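Local atomic coordinates of hypothetical protein (Nitrosomonas europaea, PDB entry 2IN3), a protein that probably acts as a thiol-disulfide oxidoreductase or disulfide isomerase of the DsbA family, FrnE-like subfamily. Residues L10-D15 and W22-V27; I28-Q33 and R196-L201. All blocks are in the same frame, centred on the assembly; numbering follows the deposited sequence.

In the fold
Both contacts hang on helix 19-35: contact 1 uses its early turns against strand 9-14, and contact 2 uses the following turns against helix 198-211. Their centres lie about 9 Å apart, and they meet directly where V27 O lies 3.7 Å from I198 CD1 and F24 CE1 lies 3.4 Å from R196 O. Contact 1 is the deeper, its centre about 6 Å from that of the chain, against about 15 Å for contact 2. It is also nearer the likely redox site, since Y12 touches C21, the second cysteine of a probable CxxC motif with C18. In contact 2 a 1,2-ethanediol, probably from the crystallisation liquor, sits by R32, on another side of the helix from I198.

Contact 1: residues L10-D15 and W22-V27; sequences LWYIAD and WGFAPV
Y12 lays the CE1 side of its ring against the edge of F24, and the two rings barely overlap. The closest pair is Y12 CE1 to F24 CD2 at 3.5 Å, with F24 CE2 next at 3.7 Å from Y12 CE1. The planes are inclined by only 27°, yet the centroids stay 5.8 Å apart, so this is a slid-apart pair in van der Waals contact rather than a true stack. The phenol oxygen joins in as a neighbour: Y12 OH lies 3.7 Å from F24 CD2. With CG anti to the backbone N in both residues (chi1 179° for Y12, -167° for F24), both side chains leave the backbone toward the other segment and run past each other in opposite directions. Each ring has a neighbour from its own segment over one face. A14 CB sits 3.4 Å above the Y12 plane, offset toward the rim, while V27 CB stands over F24 in a similar way. The helix kinks just after this point, where P26 has no N-H to give and V27 N makes a weak bond to F24 O. Other residues pack round the pair: L201 from helix 198-211 touches F24, and Y12 also touches C21, I28, I43 and P178. C18 and C21 form a CxxC at the helix start, consistent with a thioredoxin-type redox site, and P178 probably occupies the place of the family's cis-proline. Strand 9-14 and helix 19-35 open a beta-alpha-beta unit completed by strand 40-45, the first part of the thioredoxin fold.

Contact 2: residues I28-Q33 and R196-L201; sequences IENIRQ and RPIEAL. With EDO (1,2-ethanediol), chain E.
The backbone oxygen of R32 takes hydrogen bonds from two hydroxyls, S36 OG and, weakly, the 1,2-ethanediol O2, which lies 3.4 Å from R32 O. The arginine side chain, bent at chi3 (63°), brings one face of its guanidinium over the same diol, with R32 NH2 3.5 Å from EDO C1. With an alanine here the guanidinium face over EDO C1 is gone, the diol would probably keep little more than its weak bond to R32 O, and F112 of helix 111-123 would probably lose one of its neighbours, I28 still touching it. On another side of the helix the contact with 196-201 is apolar. I198 supplies its CD1 methyl, which comes 3.6 Å from I31 CG1 as the two side chains slide past each other. The same methyl lies 3.9 Å from N30 OD1, an oxygen whose hydrogen bond comes from R202 NH2. The I31 and L201 side chains cross at about a right angle, a looser touch with I31 CD1 4.2 Å from L201 CB. Beyond these residues, I31 also reaches L205 of helix 198-211 and L10 of strand 9-14, while I28 touches Y12 and F112; helix 19-35 is thus packed between the C-terminal helix, strand 9-14 and helix 111-123.

Contact 1: residues L10-D15 and W22-V27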
loop_
_atom_site.group_PDB
_atom_site.type_symbol
_atom_site.label_atom_id
_atom_site.label_comp_id
_atom_site.label_asym_id
_atom_site.label_seq_id
_atom_site.Cartn_x
_atom_site.Cartn_y
_atom_site.Cartn_z
ATOM N N LEU A 10 -14.131 1.786 2.075
ATOM C CA LEU A 10 -13.246 0.896 2.805
ATOM C C LEU A 10 -11.842 1.367 2.436
ATOM O O LEU A 10 -11.385 1.212 1.275
ATOM C CB LEU A 10 -13.479 -0.578 2.411
ATOM C CG LEU A 10 -12.515 -1.594 3.081
ATOM C CD1 LEU A 10 -12.687 -1.640 4.600
ATOM C CD2 LEU A 10 -12.650 -3.014 2.489
ATOM N N TRP A 11 -11.206 2.017 3.402
ATOM C CA TRP A 11 -9.824 2.480 3.251
ATOM C C TRP A 11 -8.805 1.370 3.523
ATOM O O TRP A 11 -8.764 0.806 4.628
ATOM C CB TRP A 11 -9.543 3.664 4.191
ATOM C CG TRP A 11 -10.277 4.910 3.848
ATOM C CD1 TRP A 11 -11.366 5.433 4.493
ATOM C CD2 TRP A 11 -9.978 5.808 2.769
ATOM N NE1 TRP A 11 -11.762 6.613 3.883
ATOM C CE2 TRP A 11 -10.922 6.866 2.829
ATOM C CE3 TRP A 11 -9.002 5.819 1.755
ATOM C CZ2 TRP A 11 -10.931 7.927 1.902
ATOM C CZ3 TRP A 11 -9.000 6.891 0.842
ATOM C CH2 TRP A 11 -9.961 7.917 0.925
ATOM N N TYR A 12 -7.970 1.104 2.535
ATOM C CA TYR A 12 -6.828 0.224 2.704
ATOM C C TYR A 12 -5.607 1.082 3.036
ATOM O O TYR A 12 -5.139 1.852 2.199
ATOM C CB TYR A 12 -6.597 -0.599 1.419
ATOM C CG TYR A 12 -5.414 -1.541 1.480
ATOM C CD1 TYR A 12 -5.195 -2.361 2.592
ATOM C CD2 TYR A 12 -4.532 -1.610 0.421
ATOM C CE1 TYR A 12 -4.104 -3.269 2.618
ATOM C CE2 TYR A 12 -3.416 -2.502 0.427
ATOM C CZ TYR A 12 -3.220 -3.305 1.535
ATOM O OH TYR A 12 -2.151 -4.171 1.538
ATOM N N ILE A 13 -5.139 0.978 4.282
ATOM C CA ILE A 13 -4.086 1.846 4.770
ATOM C C ILE A 13 -2.824 1.011 4.755
ATOM O O ILE A 13 -2.662 0.064 5.555
ATOM C CB ILE A 13 -4.382 2.401 6.197
ATOM C CG1 ILE A 13 -5.716 3.184 6.199
ATOM C CG2 ILE A 13 -3.251 3.291 6.654
ATOM C CD1 ILE A 13 -6.232 3.594 7.576
ATOM N N ALA A 14 -1.940 1.368 3.839
ATOM C CA ALA A 14 -0.818 0.492 3.469
ATOM C C ALA A 14 0.297 1.268 2.822
ATOM O O ALA A 14 0.088 2.384 2.337
ATOM C CB ALA A 14 -1.279 -0.625 2.572
ATOM N N ASP A 15 1.477 0.675 2.839
ATOM C CA ASP A 15 2.658 1.234 2.217
ATOM C C ASP A 15 3.246 0.135 1.332
ATOM O O ASP A 15 3.391 -1.002 1.795
ATOM C CB ASP A 15 3.664 1.583 3.320
ATOM C CG ASP A 15 4.868 2.328 2.790
ATOM O OD1 ASP A 15 5.620 1.752 1.969
ATOM O OD2 ASP A 15 5.058 3.511 3.183
ATOM N N TRP A 22 2.480 -6.596 1.333
ATOM C CA TRP A 22 2.650 -7.540 0.209
ATOM C C TRP A 22 2.065 -8.928 0.548
ATOM O O TRP A 22 1.435 -9.558 -0.298
ATOM C CB TRP A 22 4.115 -7.637 -0.145
ATOM C CG TRP A 22 4.547 -8.542 -1.275
ATOM C CD1 TRP A 22 5.612 -9.414 -1.268
ATOM C CD2 TRP A 22 4.041 -8.545 -2.623
ATOM N NE1 TRP A 22 5.769 -9.992 -2.517
ATOM C CE2 TRP A 22 4.819 -9.478 -3.362
ATOM C CE3 TRP A 22 2.992 -7.874 -3.265
ATOM C CZ2 TRP A 22 4.586 -9.745 -4.721
ATOM C CZ3 TRP A 22 2.770 -8.138 -4.625
ATOM C CH2 TRP A 22 3.553 -9.068 -5.322
ATOM N N GLY A 23 2.244 -9.400 1.785
ATOM C CA GLY A 23 1.599 -10.665 2.192
ATOM C C GLY A 23 0.081 -10.609 2.014
ATOM O O GLY A 23 -0.571 -11.612 1.699
ATOM N N PHE A 24 -0.468 -9.425 2.224
ATOM C CA PHE A 24 -1.917 -9.209 2.271
ATOM C C PHE A 24 -2.464 -8.865 0.885
ATOM O O PHE A 24 -3.690 -8.803 0.711
ATOM C CB PHE A 24 -2.165 -8.022 3.218
ATOM C CG PHE A 24 -3.597 -7.825 3.645
ATOM C CD1 PHE A 24 -4.209 -8.723 4.496
ATOM C CD2 PHE A 24 -4.317 -6.698 3.200
ATOM C CE1 PHE A 24 -5.528 -8.518 4.935
ATOM C CE2 PHE A 24 -5.625 -6.462 3.641
ATOM C CZ PHE A 24 -6.225 -7.377 4.519
ATOM N N ALA A 25 -1.586 -8.638 -0.097
ATOM C CA ALA A 25 -2.086 -8.245 -1.445
ATOM C C ALA A 25 -3.171 -9.208 -2.018
ATOM O O ALA A 25 -4.191 -8.731 -2.548
ATOM C CB ALA A 25 -0.946 -7.985 -2.437
ATOM N N PRO A 26 -2.974 -10.548 -1.913
ATOM C CA PRO A 26 -4.050 -11.433 -2.385
ATOM C C PRO A 26 -5.372 -11.290 -1.620
ATOM O O PRO A 26 -6.441 -11.542 -2.184
ATOM C CB PRO A 26 -3.468 -12.835 -2.165
ATOM C CG PRO A 26 -1.986 -12.639 -2.247
ATOM C CD PRO A 26 -1.791 -11.338 -1.495
ATOM N N VAL A 27 -5.303 -10.916 -0.338
ATOM C CA VAL A 27 -6.498 -10.831 0.508
ATOM C C VAL A 27 -7.289 -9.579 0.118
ATOM O O VAL A 27 -8.505 -9.620 -0.112
ATOM C CB VAL A 27 -6.103 -10.748 2.002
ATOM C CG1 VAL A 27 -7.363 -10.577 2.899
ATOM C CG2 VAL A 27 -5.282 -11.981 2.398
#

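Contact 2: residues I28-Q33 and R196-L201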
loop_
_atom_site.group_PDB
_atom_site.type_symbol
_atom_site.label_atom_id
_atom_site.label_comp_id
_atom_site.label_asym_id
_atom_site.label_seq_id
_atom_site.Cartn_x
_atom_site.Cartn_y
_atom_site.Cartn_z
ATOM N N ILE A 28 -6.610 -8.451 0.021
ATOM C CA ILE A 28 -7.317 -7.230 -0.395
ATOM C C ILE A 28 -7.821 -7.309 -1.851
ATOM O O ILE A 28 -8.897 -6.775 -2.170
ATOM C CB ILE A 28 -6.496 -5.916 -0.058
ATOM C CG1 ILE A 28 -7.399 -4.658 -0.204
ATOM C CG2 ILE A 28 -5.275 -5.807 -0.976
ATOM C CD1 ILE A 28 -8.590 -4.631 0.815
ATOM N N GLU A 29 -7.108 -8.035 -2.728
ATOM C CA GLU A 29 -7.614 -8.298 -4.098
ATOM C C GLU A 29 -8.985 -9.041 -4.035
ATOM O O GLU A 29 -9.950 -8.669 -4.728
ATOM C CB GLU A 29 -6.613 -9.121 -4.935
ATOM C CG GLU A 29 -7.116 -9.520 -6.373
ATOM C CD GLU A 29 -6.321 -10.694 -7.044
ATOM O OE1 GLU A 29 -5.280 -11.137 -6.493
ATOM O OE2 GLU A 29 -6.755 -11.186 -8.133
ATOM N N ASN A 30 -9.041 -10.098 -3.237
ATOM C CA ASN A 30 -10.283 -10.855 -3.087
ATOM C C ASN A 30 -11.409 -10.011 -2.510
ATOM O O ASN A 30 -12.546 -10.062 -2.995
ATOM C CB ASN A 30 -10.089 -12.123 -2.258
ATOM C CG ASN A 30 -11.296 -13.074 -2.377
ATOM O OD1 ASN A 30 -12.314 -12.919 -1.693
ATOM N ND2 ASN A 30 -11.196 -14.041 -3.288
ATOM N N ILE A 31 -11.084 -9.214 -1.483
ATOM C CA ILE A 31 -12.064 -8.312 -0.870
ATOM C C ILE A 31 -12.628 -7.336 -1.923
ATOM O O ILE A 31 -13.853 -7.198 -2.073
ATOM C CB ILE A 31 -11.431 -7.539 0.313
ATOM C CG1 ILE A 31 -11.122 -8.484 1.468
ATOM C CG2 ILE A 31 -12.399 -6.420 0.810
ATOM C CD1 ILE A 31 -10.189 -7.831 2.554
ATOM N N ARG A 32 -11.737 -6.675 -2.655
ATOM C CA ARG A 32 -12.153 -5.821 -3.803
ATOM C C ARG A 32 -13.002 -6.558 -4.797
ATOM O O ARG A 32 -13.956 -6.008 -5.340
ATOM C CB ARG A 32 -10.940 -5.248 -4.559
ATOM C CG ARG A 32 -10.127 -4.289 -3.725
ATOM C CD ARG A 32 -8.968 -3.751 -4.517
ATOM N NE ARG A 32 -9.469 -2.988 -5.632
ATOM C CZ ARG A 32 -9.138 -3.168 -6.892
ATOM N NH1 ARG A 32 -8.251 -4.087 -7.248
ATOM N NH2 ARG A 32 -9.690 -2.406 -7.794
ATOM N N GLN A 33 -12.641 -7.793 -5.107
ATOM C CA GLN A 33 -13.412 -8.530 -6.091
ATOM C C GLN A 33 -14.818 -8.826 -5.543
ATOM O O GLN A 33 -15.788 -8.692 -6.280
ATOM C CB GLN A 33 -12.680 -9.809 -6.513
ATOM C CG GLN A 33 -11.437 -9.518 -7.403
ATOM C CD GLN A 33 -10.510 -10.734 -7.638
ATOM O OE1 GLN A 33 -10.511 -11.725 -6.866
ATOM N NE2 GLN A 33 -9.697 -10.650 -8.697
ATOM N N ARG A 196 -4.473 -10.273 8.308
ATOM C CA ARG A 196 -5.299 -11.409 8.787
ATOM C C ARG A 196 -5.748 -12.154 7.533
ATOM O O ARG A 196 -5.823 -11.552 6.450
ATOM C CB ARG A 196 -6.517 -10.928 9.626
ATOM C CG ARG A 196 -6.153 -10.292 11.000
ATOM C CD ARG A 196 -7.373 -9.935 11.878
ATOM N NE ARG A 196 -7.909 -11.143 12.533
ATOM C CZ ARG A 196 -9.038 -11.217 13.247
ATOM N NH1 ARG A 196 -9.410 -12.386 13.761
ATOM N NH2 ARG A 196 -9.794 -10.141 13.466
ATOM N N PRO A 197 -6.032 -13.460 7.651
ATOM C CA PRO A 197 -6.538 -14.232 6.502
ATOM C C PRO A 197 -7.903 -13.759 5.994
ATOM O O PRO A 197 -8.654 -13.108 6.732
ATOM C CB PRO A 197 -6.622 -15.664 7.044
ATOM C CG PRO A 197 -5.704 -15.684 8.237
ATOM C CD PRO A 197 -5.807 -14.314 8.833
ATOM N N ILE A 198 -8.198 -14.077 4.742
ATOM C CA ILE A 198 -9.459 -13.680 4.084
ATOM C C ILE A 198 -10.711 -14.135 4.866
ATOM O O ILE A 198 -11.728 -13.424 4.883
ATOM C CB ILE A 198 -9.481 -14.150 2.586
ATOM C CG1 ILE A 198 -10.626 -13.554 1.774
ATOM C CG2 ILE A 198 -9.558 -15.667 2.455
ATOM C CD1 ILE A 198 -10.627 -12.058 1.666
ATOM N N GLU A 199 -10.635 -15.291 5.532
ATOM C CA GLU A 199 -11.810 -15.788 6.286
ATOM C C GLU A 199 -12.162 -14.840 7.436
ATOM O O GLU A 199 -13.332 -14.505 7.644
ATOM C CB GLU A 199 -11.588 -17.224 6.814
ATOM C CG GLU A 199 -11.633 -18.288 5.726
ATOM C CD GLU A 199 -10.281 -18.457 5.006
ATOM O OE1 GLU A 199 -9.251 -17.923 5.485
ATOM O OE2 GLU A 199 -10.264 -19.126 3.957
ATOM N N ALA A 200 -11.146 -14.393 8.179
ATOM C CA ALA A 200 -11.387 -13.446 9.271
ATOM C C ALA A 200 -11.956 -12.115 8.755
ATOM O O ALA A 200 -12.852 -11.552 9.366
ATOM C CB ALA A 200 -10.122 -13.210 10.075
ATOM N N LEU A 201 -11.476 -11.640 7.624
ATOM C CA LEU A 201 -11.903 -10.329 7.155
ATOM C C LEU A 201 -13.284 -10.384 6.515
ATOM O O LEU A 201 -14.050 -9.426 6.616
ATOM C CB LEU A 201 -10.868 -9.733 6.225
ATOM C CG LEU A 201 -9.530 -9.704 6.972
ATOM C CD1 LEU A 201 -8.428 -9.762 5.986
ATOM C CD2 LEU A 201 -9.401 -8.485 7.880
HETATM C C1 EDO E . -11.732 -5.217 -8.319
HETATM O O1 EDO E . -11.573 -6.429 -9.052
HETATM C C2 EDO E . -13.195 -4.778 -8.347
HETATM O O2 EDO E . -13.990 -5.911 -8.715
#